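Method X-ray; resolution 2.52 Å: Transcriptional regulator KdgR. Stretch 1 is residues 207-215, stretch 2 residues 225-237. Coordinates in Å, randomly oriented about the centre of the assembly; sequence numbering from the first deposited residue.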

# COMPACT_ATOMS: atom_id res chain seq x y z
N PRO A 207 8.52 35.88 -5.43
CA PRO A 207 8.97 36.22 -6.78
C PRO A 207 10.48 36.21 -6.85
O PRO A 207 11.17 36.56 -5.90
CB PRO A 207 8.38 37.61 -7.02
CG PRO A 207 7.48 37.89 -5.81
CD PRO A 207 7.98 37.04 -4.71
N GLY A 208 10.99 35.75 -7.98
CA GLY A 208 12.41 35.51 -8.07
C GLY A 208 12.86 34.13 -7.63
O GLY A 208 14.04 33.83 -7.76
N VAL A 209 11.98 33.29 -7.10
CA VAL A 209 12.35 31.89 -6.86
C VAL A 209 11.42 31.01 -7.69
O VAL A 209 10.20 31.17 -7.65
CB VAL A 209 12.34 31.49 -5.37
CG1 VAL A 209 13.07 32.48 -4.53
CG2 VAL A 209 11.01 31.22 -4.82
N GLU A 210 12.02 30.15 -8.49
CA GLU A 210 11.29 29.26 -9.38
C GLU A 210 11.37 27.84 -8.84
O GLU A 210 12.45 27.37 -8.45
CB GLU A 210 11.84 29.35 -10.80
CG GLU A 210 11.29 30.52 -11.62
CD GLU A 210 11.62 31.87 -11.03
OE1 GLU A 210 12.56 31.95 -10.22
OE2 GLU A 210 10.94 32.87 -11.38
N ALA A 211 10.23 27.16 -8.81
CA ALA A 211 10.15 25.79 -8.33
C ALA A 211 9.64 24.88 -9.43
O ALA A 211 9.13 25.32 -10.47
CB ALA A 211 9.26 25.68 -7.09
N LEU A 212 9.79 23.58 -9.19
CA LEU A 212 9.33 22.55 -10.10
C LEU A 212 8.95 21.37 -9.23
O LEU A 212 9.66 21.07 -8.26
CB LEU A 212 10.41 22.17 -11.11
CG LEU A 212 10.01 21.39 -12.35
CD1 LEU A 212 9.36 22.34 -13.35
CD2 LEU A 212 11.21 20.69 -12.97
N SER A 213 7.83 20.72 -9.56
CA SER A 213 7.23 19.73 -8.67
C SER A 213 6.62 18.59 -9.46
O SER A 213 5.93 18.82 -10.46
CB SER A 213 6.13 20.36 -7.82
OG SER A 213 6.63 21.47 -7.11
N ALA A 214 6.82 17.37 -8.95
CA ALA A 214 6.24 16.16 -9.49
C ALA A 214 5.80 15.26 -8.34
O ALA A 214 6.37 15.33 -7.24
CB ALA A 214 7.23 15.39 -10.37
N PRO A 215 4.79 14.43 -8.55
CA PRO A 215 4.29 13.56 -7.49
C PRO A 215 4.94 12.19 -7.47
O PRO A 215 5.38 11.66 -8.50
CB PRO A 215 2.80 13.44 -7.82
CG PRO A 215 2.78 13.52 -9.34
CD PRO A 215 3.87 14.51 -9.70
N ALA A 225 4.10 11.37 -1.83
CA ALA A 225 4.85 12.58 -1.57
C ALA A 225 4.86 13.41 -2.85
O ALA A 225 4.35 12.99 -3.90
CB ALA A 225 6.27 12.26 -1.10
N VAL A 226 5.44 14.61 -2.74
CA VAL A 226 5.77 15.45 -3.88
C VAL A 226 7.24 15.81 -3.77
O VAL A 226 7.73 16.11 -2.68
CB VAL A 226 4.90 16.73 -3.93
CG1 VAL A 226 5.25 17.58 -5.18
CG2 VAL A 226 3.44 16.35 -3.94
N LEU A 227 7.95 15.72 -4.89
CA LEU A 227 9.37 16.01 -4.95
C LEU A 227 9.55 17.22 -5.85
O LEU A 227 8.86 17.35 -6.87
CB LEU A 227 10.17 14.81 -5.46
CG LEU A 227 11.63 14.73 -5.00
CD1 LEU A 227 12.12 13.29 -5.11
CD2 LEU A 227 12.54 15.66 -5.80
N THR A 228 10.48 18.10 -5.49
CA THR A 228 10.41 19.48 -5.91
C THR A 228 11.79 20.10 -5.98
O THR A 228 12.58 19.96 -5.04
CB THR A 228 9.57 20.25 -4.91
OG1 THR A 228 9.90 19.73 -3.63
CG2 THR A 228 8.12 20.03 -5.11
N VAL A 229 12.06 20.82 -7.07
CA VAL A 229 13.33 21.50 -7.28
C VAL A 229 13.08 23.01 -7.22
O VAL A 229 12.03 23.50 -7.65
CB VAL A 229 13.95 21.11 -8.63
CG1 VAL A 229 15.22 21.93 -8.92
CG2 VAL A 229 14.25 19.60 -8.66
N VAL A 230 14.05 23.75 -6.69
CA VAL A 230 13.78 25.15 -6.40
C VAL A 230 15.08 25.95 -6.46
O VAL A 230 16.17 25.42 -6.19
CB VAL A 230 13.05 25.26 -5.04
CG1 VAL A 230 13.90 24.70 -3.94
CG2 VAL A 230 12.61 26.69 -4.76
N GLY A 231 14.97 27.22 -6.86
CA GLY A 231 16.10 28.08 -7.11
C GLY A 231 15.73 29.35 -7.86
O GLY A 231 14.85 29.35 -8.71
N PRO A 232 16.43 30.45 -7.56
CA PRO A 232 16.09 31.72 -8.21
C PRO A 232 16.27 31.70 -9.73
O PRO A 232 17.02 30.89 -10.28
CB PRO A 232 17.07 32.72 -7.56
CG PRO A 232 17.47 32.08 -6.28
CD PRO A 232 17.51 30.60 -6.58
N ALA A 233 15.61 32.67 -10.39
CA ALA A 233 15.40 32.65 -11.84
C ALA A 233 16.71 32.62 -12.63
O ALA A 233 16.77 31.98 -13.69
CB ALA A 233 14.57 33.87 -12.27
N SER A 234 17.73 33.35 -12.16
CA SER A 234 19.06 33.42 -12.75
C SER A 234 19.63 32.05 -13.11
O SER A 234 19.72 31.72 -14.30
CB SER A 234 20.01 34.21 -11.83
OG SER A 234 19.89 33.89 -10.46
N ILE A 235 20.01 31.24 -12.12
CA ILE A 235 20.65 29.98 -12.47
C ILE A 235 19.63 28.96 -12.97
O ILE A 235 19.88 28.26 -13.95
CB ILE A 235 21.47 29.42 -11.29
CG1 ILE A 235 22.41 28.31 -11.78
CG2 ILE A 235 20.57 28.89 -10.17
CD1 ILE A 235 23.61 28.80 -12.57
N PHE A 236 18.46 28.89 -12.33
CA PHE A 236 17.50 27.81 -12.55
C PHE A 236 16.33 28.30 -13.40
O PHE A 236 15.56 29.17 -12.97
CB PHE A 236 16.98 27.25 -11.22
CG PHE A 236 16.00 26.09 -11.38
CD1 PHE A 236 14.97 25.91 -10.47
CD2 PHE A 236 16.12 25.19 -12.44
CE1 PHE A 236 14.07 24.86 -10.61
CE2 PHE A 236 15.21 24.15 -12.57
CZ PHE A 236 14.19 23.98 -11.66
N GLN A 237 16.20 27.73 -14.59
CA GLN A 237 15.04 27.92 -15.45
C GLN A 237 14.06 26.80 -15.15
O GLN A 237 14.33 25.64 -15.46
CB GLN A 237 15.44 27.92 -16.92
CG GLN A 237 14.78 28.99 -17.76
CD GLN A 237 15.29 30.37 -17.42
OE1 GLN A 237 16.43 30.72 -17.73
NE2 GLN A 237 14.44 31.18 -16.79

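The two stretches form an antiparallel pair of neighbouring β-strands, 209-215 and 225-232, held together chiefly by backbone hydrogen bonds and extended at one end by the turn that follows the second strand. The strand directions differ by 164°, the axes approach to 4.3 Å, and the contact buries 671 Å² summed over both sides.

Three residue pairs carry the ladder, each bonded in both directions. Glu210 N donates to Gly231 O (2.9 Å) and Gly231 N to Glu210 O (3.0 Å). Leu212 N to Val229 O and Val229 N to Leu212 O are both 2.7 Å, whereas Ala214 N to Leu227 O and Leu227 N to Ala214 O are both 2.9 Å and the straightest of the set. Non-hydrogen-bonded pairs alternate with these and close the ladder at each end; in them the backbones draw closer: Ala211 CA and Val230 CA are 4.2 Å apart. Here CA-H groups also face carbonyl oxygens, as in Thr228 CA to Leu212 O (2.9 Å) and Ala211 CA to Val229 O (3.0 Å). Pro232 suits its position in a non-hydrogen-bonded pair with Val209, since its ring nitrogen has no hydrogen to offer. Beyond it, Ala233 N reaches back to Gly208 O (3.3 Å), carrying the pairing past the strand end. Gly208 itself has phi/psi of 88/-5, a conformation in which a CB would jam against the preceding carbonyl.

Side chains alternate between the two faces of the sheet. Val209, Ala211, Ser213 and Pro215 share one face with Val226, Thr228, Val230 and Pro232; there Ala211 CB packs against Val230 CG2 at 4.2 Å. The hydroxyls of buried Ser213 and Thr228 are satisfied by hydrogen bonds elsewhere in the structure.

The other face carries Glu210, Leu212 and Ala214 beside Leu227 and Val229. Leu212 CB lies 4.5 Å from Val229 CB and 4.2 Å from Phe236 CZ, so the leucine meets apolar carbon of both the strand and the turn. Phe236 is brought back over this face by the turn, in which its N bonds to Pro232 O at 3.2 Å. With chi1 at -178° (t), its ring presents its edge to Leu212 CB and to Glu210 O, the latter 3.5 Å from Phe236 CD1. Gly231 leaves room for this return: a CB there would sit 3.3 Å from Phe236 CB. Glu210, the residue of the first stretch most covered by the second, curls its carboxylate toward the turn, bringing OE1 to 3.5 Å from Ala233 CB.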